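Local coordinates for protein galactose mutarotase related enzyme (Lactobacillus acidophilus, PDB 3DCD) that is of unknown function but probably binds carbohydrate and may act as a sugar isomerase of the aldose 1-epimerase type, at residues 179-184 / 206-211; 214-219 / 237-242; 191-194 / 198-201; 47-52 / 251-256. All coordinates share one frame; numbering follows the deposited sequence.

Contact 1: 179-184 / 206-211; sequences LDWNNR and IYELRG
R184 brings the side of its guanidinium, through NE and NH2, against the carboxylate of E208, a textbook side-on salt bridge with one nitrogen assigned to each oxygen. Its two halves differ. NH2 reaches E208 OE1 over 3.1 Å almost straight, at 177°; OE1 lies in the guanidinium plane and accepts with its syn lone pair. NE comes closer to E208 OE2, at 2.7 Å, but from above the carboxylate; the two planes are 27° apart. A bend in the arginine chain (chi3 69°) swings NE toward the strand. The aliphatic part lies on W181, where R184 CD sits 3.4 Å above the centre of the indole. The outer corner of that ring, W181 CH2, also comes within 4.0 Å of E208 OE2, so the carboxylate has an aromatic neighbour beside its cationic one. Further in, the contact turns apolar: L179 CD2 and I206 CD1 touch at 4.0 Å, their side chains crossing at about a right angle. R261 makes a cation-pi contact with W181. The whole contact joins the loop between strands 178-179 and 185-187 to strand 205-208, with strand 169-175 packing against R184, I206 and E208.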
loop_
_atom_site.group_PDB
_atom_site.type_symbol
_atom_site.label_atom_id
_atom_site.label_comp_id
_atom_site.label_asym_id
_atom_site.label_seq_id
_atom_site.Cartn_x
_atom_site.Cartn_y
_atom_site.Cartn_z
ATOM N N LEU A 179 9.461 3.771 14.262
ATOM C CA LEU A 179 10.691 4.117 13.509
ATOM C C LEU A 179 11.911 4.263 14.436
ATOM O O LEU A 179 11.939 5.117 15.340
ATOM C CB LEU A 179 10.506 5.378 12.643
ATOM C CG LEU A 179 9.249 5.538 11.760
ATOM C CD1 LEU A 179 9.340 6.822 10.928
ATOM C CD2 LEU A 179 9.046 4.337 10.836
ATOM N N ASP A 180 12.911 3.421 14.201
ATOM C CA ASP A 180 14.179 3.453 14.902
ATOM C C ASP A 180 15.011 4.585 14.261
ATOM O O ASP A 180 16.007 4.363 13.550
ATOM C CB ASP A 180 14.845 2.071 14.792
ATOM C CG ASP A 180 16.119 1.953 15.582
ATOM O OD1 ASP A 180 16.362 2.762 16.503
ATOM O OD2 ASP A 180 16.889 1.028 15.270
ATOM N N TRP A 181 14.571 5.811 14.525
ATOM C CA TRP A 181 14.999 6.970 13.764
ATOM C C TRP A 181 16.515 7.120 13.676
ATOM O O TRP A 181 17.054 7.381 12.597
ATOM C CB TRP A 181 14.364 8.259 14.306
ATOM C CG TRP A 181 14.594 9.385 13.347
ATOM C CD1 TRP A 181 15.565 10.340 13.426
ATOM C CD2 TRP A 181 13.886 9.621 12.123
ATOM N NE1 TRP A 181 15.505 11.165 12.320
ATOM C CE2 TRP A 181 14.467 10.755 11.518
ATOM C CE3 TRP A 181 12.801 8.994 11.489
ATOM C CZ2 TRP A 181 14.000 11.278 10.310
ATOM C CZ3 TRP A 181 12.340 9.514 10.291
ATOM C CH2 TRP A 181 12.945 10.644 9.709
ATOM N N ASN A 182 17.204 6.936 14.793
ATOM C CA ASN A 182 18.646 7.214 14.806
ATOM C C ASN A 182 19.497 6.207 14.059
ATOM O O ASN A 182 20.704 6.410 13.882
ATOM C CB ASN A 182 19.162 7.422 16.230
ATOM C CG ASN A 182 18.807 8.806 16.782
ATOM O OD1 ASN A 182 18.683 8.983 18.007
ATOM N ND2 ASN A 182 18.654 9.793 15.893
ATOM N N ASN A 183 18.860 5.125 13.619
ATOM C CA ASN A 183 19.515 4.125 12.798
ATOM C C ASN A 183 19.180 4.189 11.307
ATOM O O ASN A 183 19.443 3.243 10.570
ATOM C CB ASN A 183 19.290 2.729 13.390
ATOM C CG ASN A 183 20.152 2.489 14.607
ATOM O OD1 ASN A 183 21.275 2.990 14.677
ATOM N ND2 ASN A 183 19.635 1.743 15.580
ATOM N N ARG A 184 18.618 5.306 10.861
ATOM C CA ARG A 184 18.470 5.537 9.420
ATOM C C ARG A 184 19.851 5.443 8.793
ATOM O O ARG A 184 20.845 5.904 9.388
ATOM C CB ARG A 184 17.901 6.919 9.156
ATOM C CG ARG A 184 16.387 6.997 9.276
ATOM C CD ARG A 184 15.927 8.446 9.340
ATOM N NE ARG A 184 16.108 9.176 8.080
ATOM C CZ ARG A 184 16.956 10.196 7.899
ATOM N NH1 ARG A 184 17.735 10.626 8.895
ATOM N NH2 ARG A 184 17.024 10.790 6.714
ATOM N N ILE A 206 11.857 0.047 4.871
ATOM C CA ILE A 206 11.229 1.331 4.588
ATOM C C ILE A 206 12.240 2.250 3.958
ATOM O O ILE A 206 13.273 2.521 4.577
ATOM C CB ILE A 206 10.653 2.009 5.883
ATOM C CG1 ILE A 206 9.621 1.093 6.556
ATOM C CG2 ILE A 206 10.050 3.388 5.546
ATOM C CD1 ILE A 206 9.142 1.573 7.942
ATOM N N TYR A 207 11.935 2.723 2.742
ATOM C CA TYR A 207 12.853 3.592 2.003
ATOM C C TYR A 207 12.278 4.984 1.800
ATOM O O TYR A 207 11.109 5.147 1.453
ATOM C CB TYR A 207 13.269 2.959 0.664
ATOM C CG TYR A 207 13.911 1.593 0.835
ATOM C CD1 TYR A 207 15.210 1.467 1.322
ATOM C CD2 TYR A 207 13.192 0.423 0.545
ATOM C CE1 TYR A 207 15.787 0.212 1.494
ATOM C CE2 TYR A 207 13.758 -0.833 0.719
ATOM C CZ TYR A 207 15.059 -0.928 1.171
ATOM O OH TYR A 207 15.615 -2.173 1.339
ATOM N N GLU A 208 13.115 5.984 2.074
ATOM C CA GLU A 208 12.788 7.370 1.827
ATOM C C GLU A 208 12.909 7.600 0.329
ATOM O O GLU A 208 13.957 7.323 -0.254
ATOM C CB GLU A 208 13.760 8.273 2.598
ATOM C CG GLU A 208 13.517 8.238 4.129
ATOM C CD GLU A 208 14.410 9.190 4.910
ATOM O OE1 GLU A 208 15.313 9.826 4.303
ATOM O OE2 GLU A 208 14.206 9.295 6.139
ATOM N N LEU A 209 11.827 8.091 -0.277
ATOM C CA LEU A 209 11.779 8.372 -1.708
ATOM C C LEU A 209 11.852 9.871 -1.980
ATOM O O LEU A 209 11.453 10.680 -1.137
ATOM C CB LEU A 209 10.494 7.810 -2.314
ATOM C CG LEU A 209 10.330 6.291 -2.207
ATOM C CD1 LEU A 209 9.023 5.834 -2.823
ATOM C CD2 LEU A 209 11.490 5.594 -2.901
ATOM N N ARG A 210 12.381 10.213 -3.151
ATOM C CA ARG A 210 12.516 11.590 -3.579
ATOM C C ARG A 210 12.024 11.680 -5.023
ATOM O O ARG A 210 12.209 10.724 -5.797
ATOM C CB ARG A 210 13.994 11.995 -3.495
ATOM C CG ARG A 210 14.589 11.944 -2.078
ATOM C CD ARG A 210 16.092 12.274 -2.091
ATOM N NE ARG A 210 16.335 13.593 -2.686
ATOM C CZ ARG A 210 16.130 14.752 -2.075
ATOM N NH1 ARG A 210 15.710 14.786 -0.813
ATOM N NH2 ARG A 210 16.368 15.881 -2.731
ATOM N N GLY A 211 11.426 12.820 -5.387
ATOM C CA GLY A 211 10.938 13.062 -6.749
ATOM C C GLY A 211 9.696 12.244 -7.077
ATOM O O GLY A 211 9.085 11.644 -6.186
#

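Contact 2: 214-219 / 237-242; sequences NKVSLR and VGIWSQ
V216 points from strand 214-220 toward V237 and I239, and its short side chain divides its attention between them. At CB it forks. One branch, CG1, stands anti to the backbone N (chi1 -177°) and meets the end of I239, with V216 CG1 and I239 CD1 4.3 Å apart. The other branch, CG2, faces V237, where V216 CG2 and V237 CG2 approach to 4.4 Å. V237 and I239 lie two residues apart and so project from the same face of their strand, which lets a single valine touch both. I239 contributes by folding its chain: with chi2 at -62° its CD1 is turned back rather than stretched out. No hydrogen bond crosses the contact, and the CA atoms of V216 and V237 stay 9.0 Å apart, a spacing filled by side chains and too wide for backbone pairing. F161 and M163 of strand 159-164 extend the same apolar layer, touching I239 and V237 respectively, while L218 packs on V250. Strand 214-220 belongs to the large antiparallel sheet and strand 236-240 to the smaller one, so branched aliphatic residues meeting face to face form the buried seam of a beta-sandwich, as in the galactose mutarotase fold.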
loop_
_atom_site.group_PDB
_atom_site.type_symbol
_atom_site.label_atom_id
_atom_site.label_comp_id
_atom_site.label_asym_id
_atom_site.label_seq_id
_atom_site.Cartn_x
_atom_site.Cartn_y
_atom_site.Cartn_z
ATOM N N ASN A 214 9.863 7.371 -9.215
ATOM C CA ASN A 214 10.263 6.129 -8.579
ATOM C C ASN A 214 9.403 4.966 -9.025
ATOM O O ASN A 214 8.159 5.062 -9.111
ATOM C CB ASN A 214 10.273 6.237 -7.053
ATOM C CG ASN A 214 11.152 7.367 -6.572
ATOM O OD1 ASN A 214 10.664 8.383 -6.069
ATOM N ND2 ASN A 214 12.447 7.204 -6.736
ATOM N N LYS A 215 10.086 3.875 -9.326
ATOM C CA LYS A 215 9.417 2.647 -9.711
ATOM C C LYS A 215 10.102 1.491 -9.014
ATOM O O LYS A 215 11.326 1.404 -9.008
ATOM C CB LYS A 215 9.473 2.451 -11.227
ATOM C CG LYS A 215 9.028 3.687 -11.987
ATOM C CD LYS A 215 9.551 3.725 -13.434
ATOM C CE LYS A 215 11.064 4.093 -13.579
ATOM N NZ LYS A 215 11.406 5.558 -13.426
ATOM N N VAL A 216 9.312 0.603 -8.442
ATOM C CA VAL A 216 9.846 -0.605 -7.827
ATOM C C VAL A 216 9.452 -1.792 -8.730
ATOM O O VAL A 216 8.262 -1.986 -8.994
ATOM C CB VAL A 216 9.289 -0.809 -6.392
ATOM C CG1 VAL A 216 9.916 -2.056 -5.740
ATOM C CG2 VAL A 216 9.522 0.456 -5.513
ATOM N N SER A 217 10.439 -2.554 -9.214
ATOM C CA SER A 217 10.159 -3.696 -10.093
ATOM C C SER A 217 10.376 -4.978 -9.337
ATOM O O SER A 217 11.453 -5.199 -8.785
ATOM C CB SER A 217 11.100 -3.751 -11.311
ATOM O OG SER A 217 10.958 -2.618 -12.132
ATOM N N LEU A 218 9.371 -5.828 -9.369
ATOM C CA LEU A 218 9.471 -7.162 -8.831
ATOM C C LEU A 218 9.577 -8.159 -9.988
ATOM O O LEU A 218 8.695 -8.225 -10.849
ATOM C CB LEU A 218 8.261 -7.426 -7.940
ATOM C CG LEU A 218 7.996 -8.864 -7.531
ATOM C CD1 LEU A 218 9.057 -9.304 -6.526
ATOM C CD2 LEU A 218 6.584 -8.893 -6.927
ATOM N N ARG A 219 10.695 -8.888 -10.014
ATOM C CA ARG A 219 11.066 -9.742 -11.140
ATOM C C ARG A 219 11.757 -11.037 -10.705
ATOM O O ARG A 219 12.039 -11.239 -9.526
ATOM C CB ARG A 219 12.033 -8.980 -12.049
ATOM C CG ARG A 219 11.335 -7.918 -12.884
ATOM C CD ARG A 219 12.205 -6.716 -13.096
ATOM N NE ARG A 219 13.314 -7.036 -13.972
ATOM C CZ ARG A 219 13.242 -7.066 -15.296
ATOM N NH1 ARG A 219 12.092 -6.790 -15.910
ATOM N NH2 ARG A 219 14.327 -7.372 -16.013
ATOM N N VAL A 237 8.314 4.227 0.553
ATOM C CA VAL A 237 7.744 2.934 0.156
ATOM C C VAL A 237 8.163 1.878 1.178
ATOM O O VAL A 237 9.322 1.848 1.624
ATOM C CB VAL A 237 8.151 2.537 -1.305
ATOM C CG1 VAL A 237 9.668 2.337 -1.438
ATOM C CG2 VAL A 237 7.414 1.246 -1.769
ATOM N N GLY A 238 7.224 1.028 1.576
ATOM C CA GLY A 238 7.585 -0.107 2.426
ATOM C C GLY A 238 7.565 -1.396 1.630
ATOM O O GLY A 238 6.679 -1.604 0.795
ATOM N N ILE A 239 8.550 -2.254 1.880
ATOM C CA ILE A 239 8.594 -3.602 1.305
ATOM C C ILE A 239 8.480 -4.575 2.477
ATOM O O ILE A 239 9.255 -4.471 3.437
ATOM C CB ILE A 239 9.935 -3.910 0.533
ATOM C CG1 ILE A 239 10.440 -2.718 -0.316
ATOM C CG2 ILE A 239 9.794 -5.209 -0.309
ATOM C CD1 ILE A 239 9.516 -2.259 -1.444
ATOM N N TRP A 240 7.551 -5.534 2.397
ATOM C CA TRP A 240 7.282 -6.394 3.539
ATOM C C TRP A 240 6.741 -7.757 3.107
ATOM O O TRP A 240 5.999 -7.863 2.134
ATOM C CB TRP A 240 6.261 -5.703 4.475
ATOM C CG TRP A 240 5.713 -6.557 5.624
ATOM C CD1 TRP A 240 6.287 -6.767 6.856
ATOM C CD2 TRP A 240 4.492 -7.302 5.622
ATOM N NE1 TRP A 240 5.480 -7.594 7.625
ATOM C CE2 TRP A 240 4.373 -7.932 6.890
ATOM C CE3 TRP A 240 3.475 -7.490 4.673
ATOM C CZ2 TRP A 240 3.294 -8.752 7.219
ATOM C CZ3 TRP A 240 2.390 -8.307 5.010
ATOM C CH2 TRP A 240 2.311 -8.921 6.274
ATOM N N SER A 241 7.107 -8.789 3.851
ATOM C CA SER A 241 6.360 -10.048 3.807
ATOM C C SER A 241 6.319 -10.612 5.236
ATOM O O SER A 241 7.063 -10.135 6.107
ATOM C CB SER A 241 7.002 -11.015 2.816
ATOM O OG SER A 241 6.153 -12.136 2.571
ATOM N N GLN A 242 5.461 -11.604 5.477
ATOM C CA GLN A 242 5.223 -12.095 6.850
ATOM C C GLN A 242 6.460 -12.790 7.399
ATOM O O GLN A 242 7.251 -13.370 6.645
ATOM C CB GLN A 242 3.998 -13.032 6.899
ATOM C CG GLN A 242 3.473 -13.364 8.314
ATOM C CD GLN A 242 3.152 -12.118 9.114
ATOM O OE1 GLN A 242 4.033 -11.506 9.699
ATOM N NE2 GLN A 242 1.894 -11.726 9.114
#

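Contact 3: 191-194 / 198-201; sequences SLIA and DLFK
L199 meets I193 and A194 from a short turn closed by the hydrogen bond from K201 N to D198 O, 2.9 Å long. A second bond, from the backbone N of L199 to the hydroxyl of S196, ties the start of this turn to the link between the two segments. The contact itself is apolar and small. L199 holds CG anti to its backbone nitrogen (chi1 -172°), which carries the branched end across to strand 193-194. There L199 CD2 does most of the touching: it lies 3.6 Å from A194 O, a van der Waals approach of a methyl to a carbonyl, and 4.3 Å from I193 CG2. A194 takes part through its backbone, since its CB points away from the turn, whereas I193 turns its side chain toward it. Behind the methyls, L199 CG rests 4.1 Å above the centre of the F200 ring, so neighbouring residues of the turn pack on one another as well as on the strand. L205 receives both L199 and F200, while I193 packs on Y207 and F161. Strand 193-194 is an outermost strand of the large sheet, and the chain soon enters strand 205-208 of the other; a leucine tucked against the end of the strand it has just left belongs to this crossing between the two sheets of a beta-sandwich.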
loop_
_atom_site.group_PDB
_atom_site.type_symbol
_atom_site.label_atom_id
_atom_site.label_comp_id
_atom_site.label_asym_id
_atom_site.label_seq_id
_atom_site.Cartn_x
_atom_site.Cartn_y
_atom_site.Cartn_z
ATOM N N SER A 191 20.995 -1.131 -6.777
ATOM C CA SER A 191 20.931 -2.379 -7.535
ATOM C C SER A 191 19.909 -3.308 -6.894
ATOM O O SER A 191 19.332 -2.969 -5.865
ATOM C CB SER A 191 22.309 -3.036 -7.676
ATOM O OG SER A 191 22.788 -3.557 -6.442
ATOM N N LEU A 192 19.676 -4.468 -7.505
ATOM C CA LEU A 192 18.600 -5.362 -7.062
ATOM C C LEU A 192 18.821 -5.878 -5.642
ATOM O O LEU A 192 19.965 -6.013 -5.174
ATOM C CB LEU A 192 18.420 -6.542 -8.037
ATOM C CG LEU A 192 19.480 -7.661 -8.034
ATOM C CD1 LEU A 192 19.173 -8.771 -7.007
ATOM C CD2 LEU A 192 19.575 -8.248 -9.416
ATOM N N ILE A 193 17.717 -6.163 -4.966
ATOM C CA ILE A 193 17.771 -6.826 -3.655
ATOM C C ILE A 193 16.933 -8.104 -3.756
ATOM O O ILE A 193 15.751 -8.031 -4.057
ATOM C CB ILE A 193 17.218 -5.885 -2.555
ATOM C CG1 ILE A 193 18.145 -4.670 -2.386
ATOM C CG2 ILE A 193 17.020 -6.633 -1.233
ATOM C CD1 ILE A 193 17.514 -3.519 -1.608
ATOM N N ALA A 194 17.546 -9.264 -3.520
ATOM C CA ALA A 194 16.823 -10.552 -3.641
ATOM C C ALA A 194 15.904 -10.802 -2.455
ATOM O O ALA A 194 16.181 -10.366 -1.329
ATOM C CB ALA A 194 17.799 -11.697 -3.803
ATOM N N ASP A 198 14.315 -14.675 5.397
ATOM C CA ASP A 198 15.032 -13.919 6.426
ATOM C C ASP A 198 15.045 -12.398 6.186
ATOM O O ASP A 198 15.211 -11.610 7.132
ATOM C CB ASP A 198 16.484 -14.407 6.504
ATOM C CG ASP A 198 17.280 -13.710 7.607
ATOM O OD1 ASP A 198 17.051 -14.042 8.797
ATOM O OD2 ASP A 198 18.134 -12.836 7.287
ATOM N N LEU A 199 14.857 -11.986 4.935
ATOM C CA LEU A 199 14.920 -10.563 4.587
ATOM C C LEU A 199 14.048 -9.669 5.480
ATOM O O LEU A 199 14.440 -8.539 5.821
ATOM C CB LEU A 199 14.531 -10.339 3.121
ATOM C CG LEU A 199 14.759 -8.905 2.588
ATOM C CD1 LEU A 199 16.222 -8.470 2.604
ATOM C CD2 LEU A 199 14.198 -8.771 1.189
ATOM N N PHE A 200 12.869 -10.170 5.826
ATOM C CA PHE A 200 11.927 -9.413 6.629
ATOM C C PHE A 200 11.907 -9.803 8.092
ATOM O O PHE A 200 10.914 -9.566 8.775
ATOM C CB PHE A 200 10.536 -9.454 5.987
ATOM C CG PHE A 200 10.558 -9.031 4.551
ATOM C CD1 PHE A 200 10.810 -7.700 4.218
ATOM C CD2 PHE A 200 10.421 -9.967 3.534
ATOM C CE1 PHE A 200 10.884 -7.305 2.892
ATOM C CE2 PHE A 200 10.484 -9.589 2.192
ATOM C CZ PHE A 200 10.721 -8.264 1.860
ATOM N N LYS A 201 13.031 -10.328 8.596
ATOM C CA LYS A 201 13.097 -10.738 10.013
ATOM C C LYS A 201 12.929 -9.569 10.981
ATOM O O LYS A 201 12.427 -9.749 12.092
ATOM C CB LYS A 201 14.384 -11.508 10.337
ATOM C CG LYS A 201 15.670 -10.729 10.125
ATOM C CD LYS A 201 16.835 -11.453 10.827
ATOM C CE LYS A 201 18.161 -11.111 10.189
ATOM N NZ LYS A 201 18.374 -9.631 10.117
#

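Contact 4: 47-52 / 251-256; sequences PVLFPI and CIEPWW
L49 packs tightly against W255 through one methyl and much more loosely against E253. On the tight side, L49 CD1 approaches the pyrrole part of the indole, 3.6 Å from W255 NE1 and 3.9 Å from W255 CD1. The two side chains cross obliquely, and the methyl meets the ring at a slant. L49 reaches this place with its CG anti to the carbonyl carbon and beside the backbone N, its first torsion narrowed to -35°. On the loose side the same L49 CD1 stays 4.4 Å from E253 OE1, and no hydrogen bond joins the segments. This looser edge is nevertheless buried, with H143 lying against P47, L49, C251 and E253.

Residues of its own strand also meet the indole. E253 OE1 lies in the ring plane at its edge and accepts a weak hydrogen bond from W255 NE1 (3.1 Å, 132°), while E253 O sits 3.3 Å above one face, offset toward the rim. The glutamate thus touches the tryptophan twice, with side chain and backbone, and L49 CD1 comes in beside the nitrogen that donates the weak bond.

Both segments belong to the smaller antiparallel sheet, near the centre of the chain: strands 48-49 and 249-256 each pair with strand 136-147, L49 through a backbone bond to G141. Strand 236-240 borders 249-256, and F236 packs on W255.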
loop_
_atom_site.group_PDB
_atom_site.type_symbol
_atom_site.label_atom_id
_atom_site.label_comp_id
_atom_site.label_asym_id
_atom_site.label_seq_id
_atom_site.Cartn_x
_atom_site.Cartn_y
_atom_site.Cartn_z
ATOM N N PRO A 47 -4.627 -4.209 1.567
ATOM C CA PRO A 47 -5.408 -3.219 2.289
ATOM C C PRO A 47 -5.097 -1.794 1.889
ATOM O O PRO A 47 -4.016 -1.492 1.356
ATOM C CB PRO A 47 -5.023 -3.432 3.771
ATOM C CG PRO A 47 -3.699 -4.099 3.734
ATOM C CD PRO A 47 -3.753 -4.978 2.478
ATOM N N VAL A 48 -6.079 -0.947 2.127
ATOM C CA VAL A 48 -5.933 0.495 1.991
ATOM C C VAL A 48 -5.638 1.007 3.398
ATOM O O VAL A 48 -6.303 0.596 4.371
ATOM C CB VAL A 48 -7.219 1.096 1.381
ATOM C CG1 VAL A 48 -7.197 2.657 1.440
ATOM C CG2 VAL A 48 -7.404 0.592 -0.072
ATOM N N LEU A 49 -4.620 1.866 3.513
ATOM C CA LEU A 49 -4.174 2.382 4.817
ATOM C C LEU A 49 -4.608 3.852 4.955
ATOM O O LEU A 49 -4.181 4.699 4.181
ATOM C CB LEU A 49 -2.648 2.243 4.960
ATOM C CG LEU A 49 -1.978 1.009 4.317
ATOM C CD1 LEU A 49 -0.459 1.087 4.376
ATOM C CD2 LEU A 49 -2.507 -0.312 4.962
ATOM N N PHE A 50 -5.474 4.116 5.927
ATOM C CA PHE A 50 -6.088 5.430 6.147
ATOM C C PHE A 50 -6.910 5.374 7.435
ATOM O O PHE A 50 -7.634 4.391 7.661
ATOM C CB PHE A 50 -6.997 5.806 4.969
ATOM C CG PHE A 50 -7.802 7.066 5.183
ATOM C CD1 PHE A 50 -9.063 7.012 5.767
ATOM C CD2 PHE A 50 -7.306 8.309 4.783
ATOM C CE1 PHE A 50 -9.825 8.174 5.962
ATOM C CE2 PHE A 50 -8.065 9.468 4.973
ATOM C CZ PHE A 50 -9.318 9.401 5.564
ATOM N N PRO A 51 -6.867 6.446 8.260
ATOM C CA PRO A 51 -6.184 7.740 8.142
ATOM C C PRO A 51 -4.805 7.825 8.771
ATOM O O PRO A 51 -4.318 8.945 9.019
ATOM C CB PRO A 51 -7.141 8.679 8.867
ATOM C CG PRO A 51 -7.613 7.837 10.019
ATOM C CD PRO A 51 -7.728 6.422 9.455
ATOM N N ILE A 52 -4.198 6.668 9.042
ATOM C CA ILE A 52 -2.767 6.594 9.372
ATOM C C ILE A 52 -2.150 5.445 8.603
ATOM O O ILE A 52 -2.851 4.515 8.202
ATOM C CB ILE A 52 -2.489 6.390 10.894
ATOM C CG1 ILE A 52 -3.106 5.077 11.421
ATOM C CG2 ILE A 52 -2.948 7.620 11.710
ATOM C CD1 ILE A 52 -2.758 4.785 12.885
ATOM N N CYS A 251 4.776 -7.591 -0.309
ATOM C CA CYS A 251 4.014 -6.357 -0.501
ATOM C C CYS A 251 4.963 -5.212 -0.841
ATOM O O CYS A 251 6.070 -5.110 -0.280
ATOM C CB CYS A 251 3.242 -5.972 0.776
ATOM S SG CYS A 251 1.992 -7.158 1.328
ATOM N N ILE A 252 4.516 -4.354 -1.752
ATOM C CA ILE A 252 5.220 -3.104 -2.112
ATOM C C ILE A 252 4.212 -2.018 -1.800
ATOM O O ILE A 252 3.149 -1.952 -2.422
ATOM C CB ILE A 252 5.633 -3.095 -3.602
ATOM C CG1 ILE A 252 6.580 -4.274 -3.882
ATOM C CG2 ILE A 252 6.275 -1.736 -3.985
ATOM C CD1 ILE A 252 6.926 -4.485 -5.357
ATOM N N GLU A 253 4.519 -1.203 -0.792
ATOM C CA GLU A 253 3.536 -0.313 -0.174
ATOM C C GLU A 253 3.897 1.185 -0.334
ATOM O O GLU A 253 4.680 1.712 0.458
ATOM C CB GLU A 253 3.417 -0.627 1.322
ATOM C CG GLU A 253 3.379 -2.124 1.702
ATOM C CD GLU A 253 3.485 -2.344 3.215
ATOM O OE1 GLU A 253 3.054 -1.464 4.005
ATOM O OE2 GLU A 253 3.967 -3.422 3.619
ATOM N N PRO A 254 3.307 1.875 -1.326
ATOM C CA PRO A 254 3.567 3.326 -1.442
ATOM C C PRO A 254 2.813 4.065 -0.342
ATOM O O PRO A 254 1.625 3.828 -0.136
ATOM C CB PRO A 254 3.005 3.677 -2.842
ATOM C CG PRO A 254 2.786 2.325 -3.539
ATOM C CD PRO A 254 2.408 1.408 -2.387
ATOM N N TRP A 255 3.513 4.943 0.372
ATOM C CA TRP A 255 3.001 5.570 1.574
ATOM C C TRP A 255 3.114 7.084 1.493
ATOM O O TRP A 255 4.189 7.612 1.174
ATOM C CB TRP A 255 3.834 5.156 2.797
ATOM C CG TRP A 255 3.739 3.726 3.278
ATOM C CD1 TRP A 255 2.774 2.788 2.990
ATOM C CD2 TRP A 255 4.644 3.111 4.195
ATOM N NE1 TRP A 255 3.052 1.595 3.678
ATOM C CE2 TRP A 255 4.199 1.780 4.414
ATOM C CE3 TRP A 255 5.803 3.567 4.862
ATOM C CZ2 TRP A 255 4.878 0.894 5.260
ATOM C CZ3 TRP A 255 6.477 2.679 5.709
ATOM C CH2 TRP A 255 6.005 1.360 5.903
ATOM N N TRP A 256 2.016 7.755 1.838
ATOM C CA TRP A 256 1.954 9.190 2.075
ATOM C C TRP A 256 1.639 9.370 3.582
ATOM O O TRP A 256 0.619 9.935 3.966
ATOM C CB TRP A 256 0.857 9.811 1.206
ATOM C CG TRP A 256 1.202 9.792 -0.258
ATOM C CD1 TRP A 256 1.776 10.805 -0.977
ATOM C CD2 TRP A 256 1.028 8.692 -1.174
ATOM N NE1 TRP A 256 1.972 10.411 -2.288
ATOM C CE2 TRP A 256 1.525 9.115 -2.432
ATOM C CE3 TRP A 256 0.509 7.385 -1.048
ATOM C CZ2 TRP A 256 1.509 8.277 -3.574
ATOM C CZ3 TRP A 256 0.496 6.557 -2.172
ATOM C CH2 TRP A 256 0.998 7.000 -3.418
#

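In the fold
Contacts 2 and 4 are buried and wholly or mainly apolar, contact 1 is partly buried, and contact 3 lies at the surface. The two buried contacts rest on methyl packing, whereas the two outer ones differ from each other: contact 1 has a salt bridge and contact 3 a leucine methyl. Strands 205-208, 236-240 and 249-256 tie three of them into one sheet, with Y207 N meeting V237 O between contacts 1 and 2, and G238 O meeting E253 N between contacts 2 and 4. Contact 2 alone packs the two sheets' strands directly on each other. F200 of contact 3 lies against I239 and S241, whereas contacts 3 and 4 do not touch.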